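Local atomic coordinates of DsbA family protein (Salmonella typhimurium, PDB entry 7JVE), a protein that works as a trimeric thioredoxin-like enzyme of a fimbrial operon, with both thiol oxidase and disulfide isomerase activities. Residues F89-A101 against W153-L167. Numbering follows the deposited sequence.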
ATOM      1  N   PHE A  89       7.416 -11.321 -20.787  1.00 21.42           N
ATOM      2  CA  PHE A  89       6.141 -11.881 -20.363  1.00 20.61           C
ATOM      3  C   PHE A  89       5.169 -10.738 -20.071  1.00 22.99           C
ATOM      4  O   PHE A  89       5.430  -9.889 -19.210  1.00 20.53           O
ATOM      5  CB  PHE A  89       6.340 -12.759 -19.131  1.00 21.36           C
ATOM      6  CG  PHE A  89       7.148 -13.995 -19.404  1.00 20.93           C
ATOM      7  CD1 PHE A  89       8.527 -13.916 -19.558  1.00 17.37           C
ATOM      8  CD2 PHE A  89       6.513 -15.237 -19.562  1.00 19.20           C
ATOM      9  CE1 PHE A  89       9.280 -15.064 -19.804  1.00 21.31           C
ATOM     10  CE2 PHE A  89       7.244 -16.386 -19.815  1.00 19.12           C
ATOM     11  CZ  PHE A  89       8.642 -16.312 -19.937  1.00 18.62           C
ATOM     12  N   PHE A  90       4.054 -10.715 -20.793  1.00 19.60           N
ATOM     13  CA  PHE A  90       3.110  -9.623 -20.689  1.00 22.25           C
ATOM     14  C   PHE A  90       1.718 -10.147 -21.015  1.00 21.04           C
ATOM     15  O   PHE A  90       1.552 -11.157 -21.711  1.00 20.63           O
ATOM     16  CB  PHE A  90       3.467  -8.472 -21.638  1.00 20.54           C
ATOM     17  CG  PHE A  90       3.341  -8.852 -23.076  1.00 25.54           C
ATOM     18  CD1 PHE A  90       4.367  -9.523 -23.720  1.00 22.43           C
ATOM     19  CD2 PHE A  90       2.159  -8.618 -23.766  1.00 23.94           C
ATOM     20  CE1 PHE A  90       4.226  -9.912 -25.036  1.00 25.48           C
ATOM     21  CE2 PHE A  90       2.024  -8.992 -25.080  1.00 21.88           C
ATOM     22  CZ  PHE A  90       3.053  -9.637 -25.716  1.00 23.80           C
ATOM     23  N   ASP A  91       0.727  -9.447 -20.470  1.00 20.18           N
ATOM     24  CA  ASP A  91      -0.690  -9.640 -20.745  1.00 21.72           C
ATOM     25  C   ASP A  91      -1.191  -8.335 -21.361  1.00 22.97           C
ATOM     26  O   ASP A  91      -0.871  -7.252 -20.855  1.00 23.43           O
ATOM     27  CB  ASP A  91      -1.419  -9.988 -19.431  1.00 21.21           C
ATOM     28  CG  ASP A  91      -2.922 -10.231 -19.590  1.00 24.69           C
ATOM     29  OD1 ASP A  91      -3.558  -9.753 -20.565  1.00 23.75           O
ATOM     30  OD2 ASP A  91      -3.474 -10.900 -18.675  1.00 24.62           O
ATOM     31  N   TYR A  92      -1.934  -8.422 -22.469  1.00 19.42           N
ATOM     32  CA  TYR A  92      -2.422  -7.187 -23.069  1.00 21.76           C
ATOM     33  C   TYR A  92      -3.330  -6.395 -22.125  1.00 26.08           C
ATOM     34  O   TYR A  92      -3.448  -5.175 -22.280  1.00 24.36           O
ATOM     35  CB  TYR A  92      -3.155  -7.461 -24.381  1.00 19.87           C
ATOM     36  CG  TYR A  92      -2.229  -7.754 -25.539  1.00 24.18           C
ATOM     37  CD1 TYR A  92      -1.419  -6.749 -26.087  1.00 24.93           C
ATOM     38  CD2 TYR A  92      -2.150  -9.027 -26.083  1.00 20.29           C
ATOM     39  CE1 TYR A  92      -0.570  -7.008 -27.144  1.00 22.70           C
ATOM     40  CE2 TYR A  92      -1.295  -9.305 -27.152  1.00 23.30           C
ATOM     41  CZ  TYR A  92      -0.507  -8.294 -27.675  1.00 27.04           C
ATOM     42  OH  TYR A  92       0.333  -8.562 -28.740  1.00 27.69           O
ATOM     43  N   GLN A  93      -3.966  -7.039 -21.148  1.00 24.22           N
ATOM     44  CA  GLN A  93      -4.833  -6.327 -20.218  1.00 24.09           C
ATOM     45  C   GLN A  93      -4.127  -5.927 -18.930  1.00 23.09           C
ATOM     46  O   GLN A  93      -4.757  -5.367 -18.033  1.00 27.62           O
ATOM     47  CB  GLN A  93      -6.066  -7.164 -19.909  1.00 26.31           C
ATOM     48  CG  GLN A  93      -6.958  -7.270 -21.106  1.00 25.52           C
ATOM     49  CD  GLN A  93      -8.324  -7.760 -20.748  1.00 31.13           C
ATOM     50  OE1 GLN A  93      -9.202  -6.963 -20.389  1.00 33.02           O
ATOM     51  NE2 GLN A  93      -8.533  -9.080 -20.846  1.00 24.77           N
ATOM     52  N   CYS A  94      -2.839  -6.182 -18.826  1.00 23.11           N
ATOM     53  CA  CYS A  94      -2.043  -5.621 -17.741  1.00 25.88           C
ATOM     54  C   CYS A  94      -1.879  -4.117 -17.948  1.00 24.82           C
ATOM     55  O   CYS A  94      -1.234  -3.686 -18.912  1.00 25.09           O
ATOM     56  CB  CYS A  94      -0.692  -6.318 -17.701  1.00 21.55           C
ATOM     57  SG  CYS A  94       0.358  -5.650 -16.479  1.00 28.10           S
ATOM     58  N   SER A  95      -2.437  -3.315 -17.036  1.00 22.91           N
ATOM     59  CA  SER A  95      -2.455  -1.868 -17.240  1.00 27.60           C
ATOM     60  C   SER A  95      -1.056  -1.254 -17.191  1.00 29.03           C
ATOM     61  O   SER A  95      -0.789  -0.286 -17.909  1.00 29.75           O
ATOM     62  CB  SER A  95      -3.378  -1.181 -16.217  1.00 29.77           C
ATOM     63  OG  SER A  95      -2.924  -1.321 -14.881  1.00 27.40           O
ATOM     64  N   TRP A  96      -0.137  -1.788 -16.383  1.00 26.49           N
ATOM     65  CA  TRP A  96       1.188  -1.177 -16.403  1.00 26.59           C
ATOM     66  C   TRP A  96       2.094  -1.736 -17.504  1.00 26.59           C
ATOM     67  O   TRP A  96       3.009  -1.025 -17.947  1.00 27.38           O
ATOM     68  CB  TRP A  96       1.860  -1.283 -15.029  1.00 29.06           C
ATOM     69  CG  TRP A  96       2.383  -2.637 -14.648  1.00 28.67           C
ATOM     70  CD1 TRP A  96       3.685  -3.063 -14.709  1.00 26.55           C
ATOM     71  CD2 TRP A  96       1.627  -3.718 -14.091  1.00 25.80           C
ATOM     72  NE1 TRP A  96       3.779  -4.359 -14.238  1.00 26.83           N
ATOM     73  CE2 TRP A  96       2.531  -4.784 -13.854  1.00 25.96           C
ATOM     74  CE3 TRP A  96       0.275  -3.893 -13.769  1.00 27.87           C
ATOM     75  CZ2 TRP A  96       2.124  -6.012 -13.311  1.00 25.63           C
ATOM     76  CZ3 TRP A  96      -0.136  -5.124 -13.222  1.00 27.96           C
ATOM     77  CH2 TRP A  96       0.792  -6.164 -12.999  1.00 26.60           C
ATOM     78  N   CYS A  97       1.841  -2.958 -17.989  1.00 23.45           N
ATOM     79  CA  CYS A  97       2.488  -3.412 -19.223  1.00 26.29           C
ATOM     80  C   CYS A  97       2.132  -2.485 -20.367  1.00 25.72           C
ATOM     81  O   CYS A  97       2.983  -2.099 -21.176  1.00 26.65           O
ATOM     82  CB  CYS A  97       2.040  -4.821 -19.586  1.00 26.11           C
ATOM     83  SG  CYS A  97       2.543  -6.075 -18.434  1.00 31.35           S
ATOM     84  N   SER A  98       0.851  -2.144 -20.459  1.00 23.01           N
ATOM     85  CA  SER A  98       0.410  -1.189 -21.458  1.00 24.44           C
ATOM     86  C   SER A  98       1.219   0.100 -21.359  1.00 26.41           C
ATOM     87  O   SER A  98       1.769   0.574 -22.358  1.00 26.17           O
ATOM     88  CB  SER A  98      -1.083  -0.925 -21.280  1.00 22.78           C
ATOM     89  OG  SER A  98      -1.562  -0.078 -22.296  1.00 28.46           O
ATOM     90  N   LYS A  99       1.337   0.668 -20.149  1.00 26.67           N
ATOM     91  CA  LYS A  99       2.045   1.944 -20.027  1.00 28.31           C
ATOM     92  C   LYS A  99       3.542   1.805 -20.252  1.00 29.37           C
ATOM     93  O   LYS A  99       4.204   2.813 -20.509  1.00 30.68           O
ATOM     94  CB  LYS A  99       1.802   2.597 -18.664  1.00 28.99           C
ATOM     95  CG  LYS A  99       0.343   2.656 -18.275  1.00 29.84           C
ATOM     96  CD  LYS A  99      -0.183   4.035 -18.514  1.00 33.47           C
ATOM     97  CE  LYS A  99      -1.571   4.221 -17.922  1.00 29.85           C
ATOM     98  NZ  LYS A  99      -1.879   5.661 -17.832  1.00 37.99           N
ATOM     99  N   MET A 100       4.086   0.591 -20.155  1.00 28.62           N
ATOM    100  CA  MET A 100       5.488   0.348 -20.456  1.00 29.31           C
ATOM    101  C   MET A 100       5.761   0.243 -21.952  1.00 31.23           C
ATOM    102  O   MET A 100       6.926   0.312 -22.364  1.00 29.89           O
ATOM    103  CB  MET A 100       5.945  -0.940 -19.766  1.00 29.18           C
ATOM    104  CG  MET A 100       6.221  -0.770 -18.276  1.00 29.49           C
ATOM    105  SD  MET A 100       7.784   0.089 -18.033  1.00 30.81           S
ATOM    106  CE  MET A 100       8.870  -1.020 -18.900  1.00 25.37           C
ATOM    107  N   ALA A 101       4.727   0.067 -22.771  1.00 26.93           N
ATOM    108  CA  ALA A 101       4.955  -0.159 -24.192  1.00 30.37           C
ATOM    109  C   ALA A 101       5.821   0.917 -24.835  1.00 31.80           C
ATOM    110  O   ALA A 101       6.717   0.560 -25.618  1.00 33.05           O
ATOM    111  CB  ALA A 101       3.606  -0.310 -24.918  1.00 28.67           C
ATOM    112  N   TRP A 153       0.937  -4.579 -34.690  1.00 22.26           N
ATOM    113  CA  TRP A 153      -0.294  -5.131 -34.140  1.00 22.93           C
ATOM    114  C   TRP A 153      -0.272  -5.076 -32.615  1.00 22.57           C
ATOM    115  O   TRP A 153      -1.244  -4.662 -31.970  1.00 25.71           O
ATOM    116  CB  TRP A 153      -0.477  -6.566 -34.640  1.00 19.62           C
ATOM    117  CG  TRP A 153      -1.262  -7.405 -33.716  1.00 21.80           C
ATOM    118  CD1 TRP A 153      -0.775  -8.315 -32.816  1.00 20.90           C
ATOM    119  CD2 TRP A 153      -2.688  -7.408 -33.562  1.00 21.02           C
ATOM    120  NE1 TRP A 153      -1.815  -8.897 -32.125  1.00 20.23           N
ATOM    121  CE2 TRP A 153      -2.998  -8.363 -32.559  1.00 20.60           C
ATOM    122  CE3 TRP A 153      -3.737  -6.710 -34.183  1.00 23.31           C
ATOM    123  CZ2 TRP A 153      -4.319  -8.638 -32.159  1.00 19.87           C
ATOM    124  CZ3 TRP A 153      -5.050  -6.983 -33.784  1.00 24.95           C
ATOM    125  CH2 TRP A 153      -5.326  -7.941 -32.779  1.00 22.35           C
ATOM    126  N   HIS A 154       0.840  -5.501 -32.028  1.00 19.85           N
ATOM    127  CA  HIS A 154       0.998  -5.514 -30.583  1.00 19.45           C
ATOM    128  C   HIS A 154       0.784  -4.124 -29.993  1.00 22.95           C
ATOM    129  O   HIS A 154      -0.013  -3.944 -29.064  1.00 23.42           O
ATOM    130  CB  HIS A 154       2.391  -6.080 -30.284  1.00 20.52           C
ATOM    131  CG  HIS A 154       2.896  -5.842 -28.896  1.00 21.58           C
ATOM    132  ND1 HIS A 154       2.854  -6.810 -27.919  1.00 20.11           N
ATOM    133  CD2 HIS A 154       3.520  -4.776 -28.343  1.00 22.93           C
ATOM    134  CE1 HIS A 154       3.399  -6.342 -26.815  1.00 22.24           C
ATOM    135  NE2 HIS A 154       3.814  -5.109 -27.044  1.00 25.81           N
ATOM    136  N   ASN A 155       1.473  -3.118 -30.531  1.00 21.91           N
ATOM    137  CA  ASN A 155       1.286  -1.759 -30.035  1.00 22.55           C
ATOM    138  C   ASN A 155      -0.136  -1.270 -30.270  1.00 29.34           C
ATOM    139  O   ASN A 155      -0.697  -0.542 -29.438  1.00 28.36           O
ATOM    140  CB  ASN A 155       2.278  -0.819 -30.699  1.00 24.13           C
ATOM    141  CG  ASN A 155       3.702  -1.096 -30.278  1.00 29.12           C
ATOM    142  OD1 ASN A 155       3.941  -1.485 -29.144  1.00 28.04           O
ATOM    143  ND2 ASN A 155       4.652  -0.904 -31.191  1.00 26.75           N
ATOM    144  N   ALA A 156      -0.738  -1.644 -31.404  1.00 22.28           N
ATOM    145  CA  ALA A 156      -2.081  -1.163 -31.689  1.00 24.81           C
ATOM    146  C   ALA A 156      -3.086  -1.727 -30.693  1.00 26.10           C
ATOM    147  O   ALA A 156      -4.033  -1.035 -30.308  1.00 26.24           O
ATOM    148  CB  ALA A 156      -2.481  -1.527 -33.122  1.00 23.00           C
ATOM    149  N   LEU A 157      -2.878  -2.966 -30.251  1.00 26.05           N
ATOM    150  CA  LEU A 157      -3.793  -3.571 -29.301  1.00 25.58           C
ATOM    151  C   LEU A 157      -3.737  -2.853 -27.956  1.00 25.97           C
ATOM    152  O   LEU A 157      -4.774  -2.441 -27.424  1.00 28.44           O
ATOM    153  CB  LEU A 157      -3.483  -5.059 -29.178  1.00 22.48           C
ATOM    154  CG  LEU A 157      -4.538  -5.893 -28.451  1.00 26.49           C
ATOM    155  CD1 LEU A 157      -5.929  -5.597 -28.989  1.00 23.17           C
ATOM    156  CD2 LEU A 157      -4.207  -7.388 -28.545  1.00 23.16           C
ATOM    157  N   TYR A 158      -2.535  -2.693 -27.392  1.00 23.67           N
ATOM    158  CA  TYR A 158      -2.305  -1.724 -26.318  1.00 26.36           C
ATOM    159  C   TYR A 158      -2.930  -0.351 -26.525  1.00 31.61           C
ATOM    160  O   TYR A 158      -3.540   0.196 -25.600  1.00 31.88           O
ATOM    161  CB  TYR A 158      -0.793  -1.608 -26.076  1.00 26.58           C
ATOM    162  CG  TYR A 158      -0.178  -2.644 -25.166  1.00 26.76           C
ATOM    163  CD1 TYR A 158      -0.940  -3.264 -24.182  1.00 25.66           C
ATOM    164  CD2 TYR A 158       1.132  -3.097 -25.365  1.00 28.69           C
ATOM    165  CE1 TYR A 158      -0.372  -4.187 -23.318  1.00 24.28           C
ATOM    166  CE2 TYR A 158       1.695  -4.072 -24.542  1.00 21.43           C
ATOM    167  CZ  TYR A 158       0.946  -4.608 -23.515  1.00 24.85           C
ATOM    168  OH  TYR A 158       1.504  -5.573 -22.670  1.00 27.28           O
ATOM    169  N   ALA A 159      -2.792   0.231 -27.720  1.00 30.02           N
ATOM    170  CA  ALA A 159      -3.307   1.582 -27.914  1.00 27.70           C
ATOM    171  C   ALA A 159      -4.818   1.668 -27.746  1.00 33.00           C
ATOM    172  O   ALA A 159      -5.339   2.785 -27.661  1.00 37.38           O
ATOM    173  CB  ALA A 159      -2.918   2.134 -29.289  1.00 25.64           C
ATOM    174  N   THR A 160      -5.545   0.545 -27.712  1.00 30.48           N
ATOM    175  CA  THR A 160      -6.952   0.660 -27.339  1.00 34.13           C
ATOM    176  C   THR A 160      -7.121   1.245 -25.942  1.00 39.29           C
ATOM    177  O   THR A 160      -8.201   1.755 -25.623  1.00 45.24           O
ATOM    178  CB  THR A 160      -7.681  -0.684 -27.391  1.00 31.25           C
ATOM    179  OG1 THR A 160      -7.111  -1.575 -26.420  1.00 31.91           O
ATOM    180  CG2 THR A 160      -7.654  -1.295 -28.802  1.00 26.02           C
ATOM    181  N   GLY A 161      -6.084   1.184 -25.102  1.00 36.51           N
ATOM    182  CA  GLY A 161      -6.196   1.644 -23.735  1.00 31.80           C
ATOM    183  C   GLY A 161      -7.132   0.782 -22.910  1.00 36.59           C
ATOM    184  O   GLY A 161      -7.549   1.190 -21.823  1.00 47.38           O
ATOM    185  N   LYS A 162      -7.478  -0.409 -23.399  1.00 35.36           N
ATOM    186  CA  LYS A 162      -8.445  -1.275 -22.726  1.00 37.62           C
ATOM    187  C   LYS A 162      -7.686  -2.306 -21.888  1.00 37.96           C
ATOM    188  O   LYS A 162      -7.004  -3.186 -22.431  1.00 32.05           O
ATOM    189  CB  LYS A 162      -9.391  -1.924 -23.742  1.00 34.70           C
ATOM    190  CG  LYS A 162     -10.151  -0.862 -24.570  1.00 39.11           C
ATOM    191  CD  LYS A 162     -11.312  -1.398 -25.399  1.00 38.09           C
ATOM    192  CE  LYS A 162     -12.397  -0.339 -25.552  1.00 41.30           C
ATOM    193  NZ  LYS A 162     -13.439  -0.700 -26.574  1.00 46.01           N
ATOM    194  N   VAL A 163      -7.779  -2.171 -20.561  1.00 35.83           N
ATOM    195  CA  VAL A 163      -6.963  -2.954 -19.640  1.00 35.16           C
ATOM    196  C   VAL A 163      -7.844  -3.439 -18.494  1.00 36.60           C
ATOM    197  O   VAL A 163      -8.966  -2.960 -18.296  1.00 36.66           O
ATOM    198  CB  VAL A 163      -5.753  -2.139 -19.103  1.00 32.51           C
ATOM    199  CG1 VAL A 163      -4.820  -1.751 -20.254  1.00 30.10           C
ATOM    200  CG2 VAL A 163      -6.212  -0.894 -18.325  1.00 30.24           C
ATOM    201  N   GLU A 164      -7.325  -4.440 -17.767  1.00 33.69           N
ATOM    202  CA  GLU A 164      -7.873  -4.889 -16.476  1.00 35.11           C
ATOM    203  C   GLU A 164      -9.330  -5.328 -16.596  1.00 37.38           C
ATOM    204  O   GLU A 164     -10.155  -5.073 -15.711  1.00 32.43           O
ATOM    205  CB  GLU A 164      -7.701  -3.802 -15.411  1.00 32.71           C
ATOM    206  CG  GLU A 164      -6.239  -3.446 -15.290  1.00 34.82           C
ATOM    207  CD  GLU A 164      -5.425  -4.482 -14.515  1.00 38.04           C
ATOM    208  OE1 GLU A 164      -6.039  -5.407 -13.936  1.00 42.57           O
ATOM    209  OE2 GLU A 164      -4.165  -4.420 -14.570  1.00 32.71           O
ATOM    210  N   GLY A 165      -9.648  -6.018 -17.692  1.00 35.75           N
ATOM    211  CA  GLY A 165     -10.972  -6.552 -17.921  1.00 37.21           C
ATOM    212  C   GLY A 165     -11.772  -5.825 -18.982  1.00 33.86           C
ATOM    213  O   GLY A 165     -12.785  -6.362 -19.441  1.00 35.09           O
ATOM    214  N   ALA A 166     -11.334  -4.636 -19.409  1.00 33.35           N
ATOM    215  CA  ALA A 166     -12.080  -3.856 -20.392  1.00 32.42           C
ATOM    216  C   ALA A 166     -11.836  -4.290 -21.840  1.00 35.99           C
ATOM    217  O   ALA A 166     -12.579  -3.843 -22.726  1.00 38.71           O
ATOM    218  CB  ALA A 166     -11.747  -2.361 -20.249  1.00 28.83           C
ATOM    219  N   LEU A 167     -10.821  -5.111 -22.120  1.00 30.00           N
ATOM    220  CA  LEU A 167     -10.589  -5.606 -23.476  1.00 31.54           C
ATOM    221  C   LEU A 167     -11.427  -6.859 -23.732  1.00 28.85           C
ATOM    222  O   LEU A 167     -11.249  -7.874 -23.053  1.00 29.16           O
ATOM    223  CB  LEU A 167      -9.111  -5.913 -23.694  1.00 27.21           C
ATOM    224  CG  LEU A 167      -8.688  -6.160 -25.138  1.00 29.57           C
ATOM    225  CD1 LEU A 167      -8.961  -4.934 -25.979  1.00 31.11           C
ATOM    226  CD2 LEU A 167      -7.211  -6.512 -25.213  1.00 30.95           C
TER
HETATM  227  O   HOH W   1      -0.628 -10.751 -30.204  1.00 21.09           O
HETATM  228  O   HOH W   2      -3.822  -0.578 -23.155  1.00 27.13           O
HETATM  229  O   HOH W   3       6.141  -1.792 -27.445  1.00 30.30           O
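Y92 of the loop 91-94 and Y158 of helix 147-159 form the middle of an aromatic cluster with F90 and H154. The edge of the Y92 ring meets one face of Y158, centroids 5.2 Å apart; the opposite face takes S98 CA in a CH-pi contact. Y92 lies with one face under L157 CD2, 3.5 Å from the ring centroid and almost on the normal, and with the opposite face toward F90 CE2, which sits near the Y92 rim. H154 turns an edge to the face of F90, the planes at 84°. With chi1 at 164°, the H154 imidazole swings away from its own N to reach F90 and Y92.

Polar bonds inside the cluster are weak: H154 ND1 donates to Y92 OH, and Y158 OH to D91 O. A water accepts from both Y92 OH and W153 NE1, tying the tyrosine to the helix.

The chain of 163-167 wraps round Q93. E164 N donates in the carbonyl plane to a lone pair of Q93 O at 2.7 Å. Q93 OE1 accepts from L167 N at 3.0 Å, from above its carbonyl plane, and weakly from G165 N, so two backbone N-H groups grip the amide oxygen. E164, bent at chi2 (-77°), brings OE2 back to S95 N at 3.2 Å, while OE1 pairs with R127, which also bridges D91 OD2. V163 CG2 packs on S95 CB.

C94, the N-cap, and C97 are the thioredoxin-type CxxC redox pair, their SG atoms 3.0 Å apart, too far for a closed disulfide. The contacts join the end of strand 84-90, the loop 91-94 and the start of helix 95-110 to helix 147-159 and the loop after it, in the helical region inserted in the thioredoxin fold, as in DsbA relatives.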